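Local coordinates for L-lysine 6-monooxygenase involved in desferrioxamine biosynthesis (Erwinia amylovora CFBP1430, PDB 5O8R) that hydroxylates a primary amine of cadaverine as an FAD- and NADPH-dependent monooxygenase in desferrioxamine biosynthesis, at the interface of chains A and B. Sequence-based numbering; all coordinates share one arbitrary frame. Chains: chain A/B, L-lysine 6-monooxygenase involved in desferrioxamine biosynthesis.

The interface of chains A and B. Residues chain A 61-62, 78, 91, 94-96; chain B 61-62, 96.
A:Phe96 and B:Phe96 stack face to face across the two-fold interface, a compact example of symmetry building an apolar core from one residue used twice, though the coordinates cannot say whether this pairing is the biological one. Their planes are 16° apart and the centroids separated by 3.6 Å; the closest carbons are modelled too near to carry meaning at this resolution. The side chains reach toward each other tip to tip, and their rings overlap face on. The other face of B:Phe96 is taken by the aliphatic part of A:Glu94, whose CG sits 4.0 Å from the ring centroid in a CH-pi contact. With CG anti to the backbone N (chi1 -160°), the A:Glu94 side chain slides past B:Phe96 in the opposite direction, and B:Phe96 is sandwiched between chain A groups.

Beside the stack, A:Phe61 and B:Phe61 also meet at their tips, CZ to CZ at 3.8 Å. CE2 of B:Phe61 lies 3.8 Å from CE1 of A:Phe96. The sulfurs of A:Met62 and B:Met62 lie over the centres of the A:Phe61 and B:Phe61 rings, and that of A:Met62 also approaches CZ of B:Phe61. B:Met62 packs its CG crosswise on CD2 of A:Leu78 at 4.0 Å, while its methyl CE reaches CA of A:Tyr91.

Packing alone joins the two sides here; the backbone of A:Glu94 and A:Asp95 borders B:Phe96. A:Leu78 comes from helix 77-83 and A:Tyr91 from helix 87-93, which leads into loop 94-96 and then strand 97-99.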
# COMPACT_ATOMS: atom_id res chain seq x y z
N PHE A 61 3.52 -4.92 -16.81
CA PHE A 61 4.22 -5.81 -17.69
C PHE A 61 3.42 -6.22 -18.94
O PHE A 61 3.99 -6.51 -19.94
CB PHE A 61 4.72 -6.97 -16.91
CG PHE A 61 3.67 -7.89 -16.44
CD1 PHE A 61 3.07 -8.78 -17.30
CD2 PHE A 61 3.35 -7.95 -15.11
CE1 PHE A 61 2.14 -9.68 -16.85
CE2 PHE A 61 2.43 -8.84 -14.65
CZ PHE A 61 1.82 -9.71 -15.51
N MET A 62 2.10 -6.21 -18.86
CA MET A 62 1.21 -6.29 -20.03
C MET A 62 1.49 -5.31 -21.15
O MET A 62 1.02 -5.46 -22.25
CB MET A 62 -0.22 -6.05 -19.55
CG MET A 62 -0.78 -7.19 -18.69
SD MET A 62 -0.35 -7.01 -16.96
CE MET A 62 -1.60 -5.79 -16.49
N LEU A 78 5.22 -12.99 -20.22
CA LEU A 78 4.89 -14.08 -19.35
C LEU A 78 5.51 -15.35 -19.91
O LEU A 78 5.96 -16.24 -19.17
CB LEU A 78 3.37 -14.17 -19.14
CG LEU A 78 2.79 -13.27 -18.07
CD1 LEU A 78 1.29 -13.44 -18.04
CD2 LEU A 78 3.34 -13.64 -16.70
N TYR A 91 5.55 -15.02 -10.29
CA TYR A 91 4.23 -15.06 -9.68
C TYR A 91 4.34 -14.72 -8.21
O TYR A 91 3.45 -14.09 -7.64
CB TYR A 91 3.59 -16.42 -9.93
CG TYR A 91 2.40 -16.94 -9.10
CD1 TYR A 91 2.62 -17.67 -7.95
CD2 TYR A 91 1.09 -16.87 -9.57
CE1 TYR A 91 1.56 -18.20 -7.23
CE2 TYR A 91 0.01 -17.40 -8.86
CZ TYR A 91 0.26 -18.07 -7.69
OH TYR A 91 -0.72 -18.65 -6.92
N GLU A 94 4.92 -11.01 -7.66
CA GLU A 94 3.64 -10.27 -7.78
C GLU A 94 3.89 -8.73 -8.03
O GLU A 94 3.52 -7.91 -7.21
CB GLU A 94 2.81 -10.49 -6.51
CG GLU A 94 1.31 -10.21 -6.60
CD GLU A 94 0.62 -10.47 -5.24
OE1 GLU A 94 -0.07 -9.55 -4.65
OE2 GLU A 94 0.81 -11.61 -4.72
N ASP A 95 4.59 -8.36 -9.09
CA ASP A 95 4.85 -6.98 -9.29
C ASP A 95 4.67 -6.51 -10.76
O ASP A 95 5.44 -6.79 -11.72
CB ASP A 95 6.18 -6.67 -8.67
CG ASP A 95 6.58 -5.17 -8.77
OD1 ASP A 95 5.71 -4.38 -9.18
OD2 ASP A 95 7.76 -4.80 -8.45
N PHE A 96 3.63 -5.73 -10.95
CA PHE A 96 3.34 -5.27 -12.27
C PHE A 96 4.52 -4.59 -13.02
O PHE A 96 4.66 -4.65 -14.24
CB PHE A 96 2.11 -4.38 -12.20
CG PHE A 96 0.83 -5.16 -12.14
CD1 PHE A 96 0.42 -5.90 -13.22
CD2 PHE A 96 0.07 -5.18 -11.01
CE1 PHE A 96 -0.74 -6.62 -13.19
CE2 PHE A 96 -1.09 -5.89 -10.96
CZ PHE A 96 -1.51 -6.61 -12.05
N PHE B 61 -3.96 -13.31 -11.13
CA PHE B 61 -4.60 -13.77 -12.37
C PHE B 61 -3.78 -14.72 -13.24
O PHE B 61 -4.33 -15.38 -14.07
CB PHE B 61 -5.06 -12.59 -13.20
CG PHE B 61 -3.93 -11.80 -13.86
CD1 PHE B 61 -3.27 -12.28 -14.98
CD2 PHE B 61 -3.60 -10.54 -13.40
CE1 PHE B 61 -2.27 -11.54 -15.59
CE2 PHE B 61 -2.60 -9.81 -14.01
CZ PHE B 61 -1.94 -10.32 -15.08
N MET B 62 -2.47 -14.75 -13.10
CA MET B 62 -1.61 -15.75 -13.73
C MET B 62 -1.90 -17.16 -13.23
O MET B 62 -1.40 -18.13 -13.78
CB MET B 62 -0.12 -15.43 -13.45
CG MET B 62 0.39 -14.11 -14.04
SD MET B 62 0.15 -12.74 -12.91
CE MET B 62 1.53 -12.99 -11.80
N PHE B 96 -4.12 -7.70 -9.45
CA PHE B 96 -3.73 -9.04 -9.72
C PHE B 96 -4.84 -10.01 -9.37
O PHE B 96 -4.79 -11.19 -9.72
CB PHE B 96 -2.48 -9.42 -8.88
CG PHE B 96 -1.15 -9.10 -9.54
CD1 PHE B 96 -0.71 -9.80 -10.64
CD2 PHE B 96 -0.34 -8.14 -9.02
CE1 PHE B 96 0.49 -9.52 -11.23
CE2 PHE B 96 0.87 -7.85 -9.59
CZ PHE B 96 1.29 -8.54 -10.70